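Local atomic coordinates of fluvirucin B1 DH domain from module 1 (Actinomadura vulgaris, PDB entry 6OBV), a protein that probably catalyses the dehydration of a beta-hydroxyacyl polyketide intermediate in the first extension module of fluvirucin B1 biosynthesis. Residues V35-L40 with G221-H226. Numbering follows the deposited sequence.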
loop_
_atom_site.group_PDB
_atom_site.type_symbol
_atom_site.label_atom_id
_atom_site.label_comp_id
_atom_site.label_asym_id
_atom_site.label_seq_id
_atom_site.Cartn_x
_atom_site.Cartn_y
_atom_site.Cartn_z
ATOM N N VAL A 35 3.073 -7.806 -7.524
ATOM C CA VAL A 35 4.496 -8.130 -7.487
ATOM C C VAL A 35 4.608 -9.643 -7.429
ATOM O O VAL A 35 4.015 -10.276 -6.543
ATOM C CB VAL A 35 5.215 -7.500 -6.276
ATOM C CG1 VAL A 35 6.696 -7.888 -6.269
ATOM C CG2 VAL A 35 5.050 -5.982 -6.246
ATOM N N ASP A 36 5.368 -10.221 -8.361
ATOM C CA ASP A 36 5.576 -11.671 -8.413
ATOM C C ASP A 36 6.857 -12.017 -7.661
ATOM O O ASP A 36 7.953 -12.034 -8.219
ATOM C CB ASP A 36 5.628 -12.173 -9.850
ATOM C CG ASP A 36 5.799 -13.687 -9.926
ATOM O OD1 ASP A 36 5.256 -14.389 -9.043
ATOM O OD2 ASP A 36 6.455 -14.178 -10.876
ATOM N N HIS A 37 6.705 -12.318 -6.376
ATOM C CA HIS A 37 7.810 -12.609 -5.487
ATOM C C HIS A 37 7.248 -13.446 -4.352
ATOM O O HIS A 37 6.081 -13.270 -3.994
ATOM C CB HIS A 37 8.435 -11.310 -4.959
ATOM C CG HIS A 37 9.699 -11.522 -4.187
ATOM N ND1 HIS A 37 9.707 -11.789 -2.837
ATOM C CD2 HIS A 37 10.994 -11.511 -4.578
ATOM C CE1 HIS A 37 10.954 -11.940 -2.428
ATOM N NE2 HIS A 37 11.756 -11.766 -3.463
ATOM N N PRO A 38 8.025 -14.385 -3.785
ATOM C CA PRO A 38 7.465 -15.253 -2.726
ATOM C C PRO A 38 7.116 -14.534 -1.431
ATOM O O PRO A 38 6.292 -15.043 -0.663
ATOM C CB PRO A 38 8.577 -16.293 -2.499
ATOM C CG PRO A 38 9.336 -16.336 -3.795
ATOM C CD PRO A 38 9.316 -14.898 -4.287
ATOM N N MET A 39 7.712 -13.378 -1.141
ATOM C CA MET A 39 7.454 -12.713 0.123
ATOM C C MET A 39 6.715 -11.399 -0.030
ATOM O O MET A 39 6.154 -10.915 0.959
ATOM C CB MET A 39 8.769 -12.448 0.881
ATOM C CG MET A 39 9.622 -13.684 1.077
ATOM S SD MET A 39 10.960 -13.439 2.270
ATOM C CE MET A 39 12.071 -12.403 1.362
ATOM N N LEU A 40 6.712 -10.815 -1.229
ATOM C CA LEU A 40 6.012 -9.564 -1.510
ATOM C C LEU A 40 5.018 -9.779 -2.637
ATOM O O LEU A 40 5.365 -10.375 -3.661
ATOM C CB LEU A 40 6.978 -8.463 -1.917
ATOM C CG LEU A 40 8.050 -8.155 -0.900
ATOM C CD1 LEU A 40 9.117 -7.413 -1.631
ATOM C CD2 LEU A 40 7.460 -7.341 0.269
ATOM N N GLY A 221 13.561 -20.245 -7.878
ATOM C CA GLY A 221 13.468 -19.450 -9.093
ATOM C C GLY A 221 12.751 -18.123 -8.913
ATOM O O GLY A 221 13.043 -17.153 -9.623
ATOM N N GLY A 222 11.818 -18.051 -7.961
ATOM C CA GLY A 222 11.105 -16.817 -7.693
ATOM C C GLY A 222 11.852 -15.808 -6.847
ATOM O O GLY A 222 11.471 -14.633 -6.813
ATOM N N TYR A 223 12.898 -16.228 -6.156
ATOM C CA TYR A 223 13.684 -15.285 -5.387
ATOM C C TYR A 223 14.711 -14.613 -6.288
ATOM O O TYR A 223 15.116 -15.154 -7.317
ATOM C CB TYR A 223 14.369 -15.988 -4.217
ATOM C CG TYR A 223 13.398 -16.382 -3.110
ATOM C CD1 TYR A 223 13.018 -15.463 -2.131
ATOM C CD2 TYR A 223 12.866 -17.661 -3.046
ATOM C CE1 TYR A 223 12.137 -15.798 -1.118
ATOM C CE2 TYR A 223 11.983 -18.013 -2.032
ATOM C CZ TYR A 223 11.629 -17.076 -1.069
ATOM O OH TYR A 223 10.743 -17.422 -0.072
ATOM N N GLY A 224 15.096 -13.399 -5.904
ATOM C CA GLY A 224 16.314 -12.814 -6.424
ATOM C C GLY A 224 17.485 -13.725 -6.105
ATOM O O GLY A 224 18.198 -14.174 -7.001
ATOM N N ILE A 225 17.689 -14.005 -4.818
ATOM C CA ILE A 225 18.511 -15.125 -4.371
ATOM C C ILE A 225 17.890 -15.645 -3.081
ATOM O O ILE A 225 17.649 -14.869 -2.145
ATOM C CB ILE A 225 20.000 -14.744 -4.194
ATOM C CG1 ILE A 225 20.810 -16.034 -3.955
ATOM C CG2 ILE A 225 20.182 -13.689 -3.064
ATOM C CD1 ILE A 225 22.338 -15.947 -4.064
ATOM N N HIS A 226 17.578 -16.949 -3.040
ATOM C CA HIS A 226 16.897 -17.508 -1.880
ATOM C C HIS A 226 17.627 -17.081 -0.606
ATOM O O HIS A 226 18.851 -17.251 -0.515
ATOM C CB HIS A 226 16.821 -19.037 -1.960
ATOM C CG HIS A 226 15.807 -19.643 -1.032
ATOM N ND1 HIS A 226 15.830 -19.445 0.334
ATOM C CD2 HIS A 226 14.731 -20.426 -1.277
ATOM C CE1 HIS A 226 14.819 -20.089 0.890
ATOM N NE2 HIS A 226 14.132 -20.686 -0.065
#
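Pro-38 lies over one face of the Tyr-223 ring. Its CG sits 3.6 Å from the centroid of that ring and 13° off the normal, a CH-pi contact almost above the centre. Pro-38 CB leans on the phenol end, 3.4 Å from Tyr-223 OH, while Met-39 CG approaches the ring edge, 4.0 Å from Tyr-223 CE1. This is the tight part of the contact; Tyr-223 is buried, with His-63 also against it. The hydroxyl makes weak hydrogen bonds to Trp-65 and Glu-219.

At the other end of the proline, CD meets the backbone, 3.3 Å from Gly-222 O. On this side Gly-222 is exposed and Pro-38 partly so; the contact opens toward solvent. The imidazole of His-37 packs more loosely: CE1 stands 4.1 Å from Tyr-223 CD1, and the two rings meet obliquely, their planes at 82°. With CG anti to the backbone N (chi1 -172°), the ring of His-37 lies alongside its own carbonyl carbon, toward the residues that follow, where ND1 accepts a nearly straight bond from Met-39 N (3.1 Å). NE2 is hydrogen-bonded to Glu-84, whose carboxylate also takes the amides of Gly-224 and Ile-225; one acid thus ties both loops together and, with ND1 also engaged, fixes the imidazole's rotation.

The contact joins the two halves of what is probably the double hotdog of polyketide synthase dehydratases: the loop between strands 33-34 and 40-45 meets the loop between helices 214-218 and 227-232, with helix 79-92 supplying Glu-84 and packing its Leu-85 against Met-39.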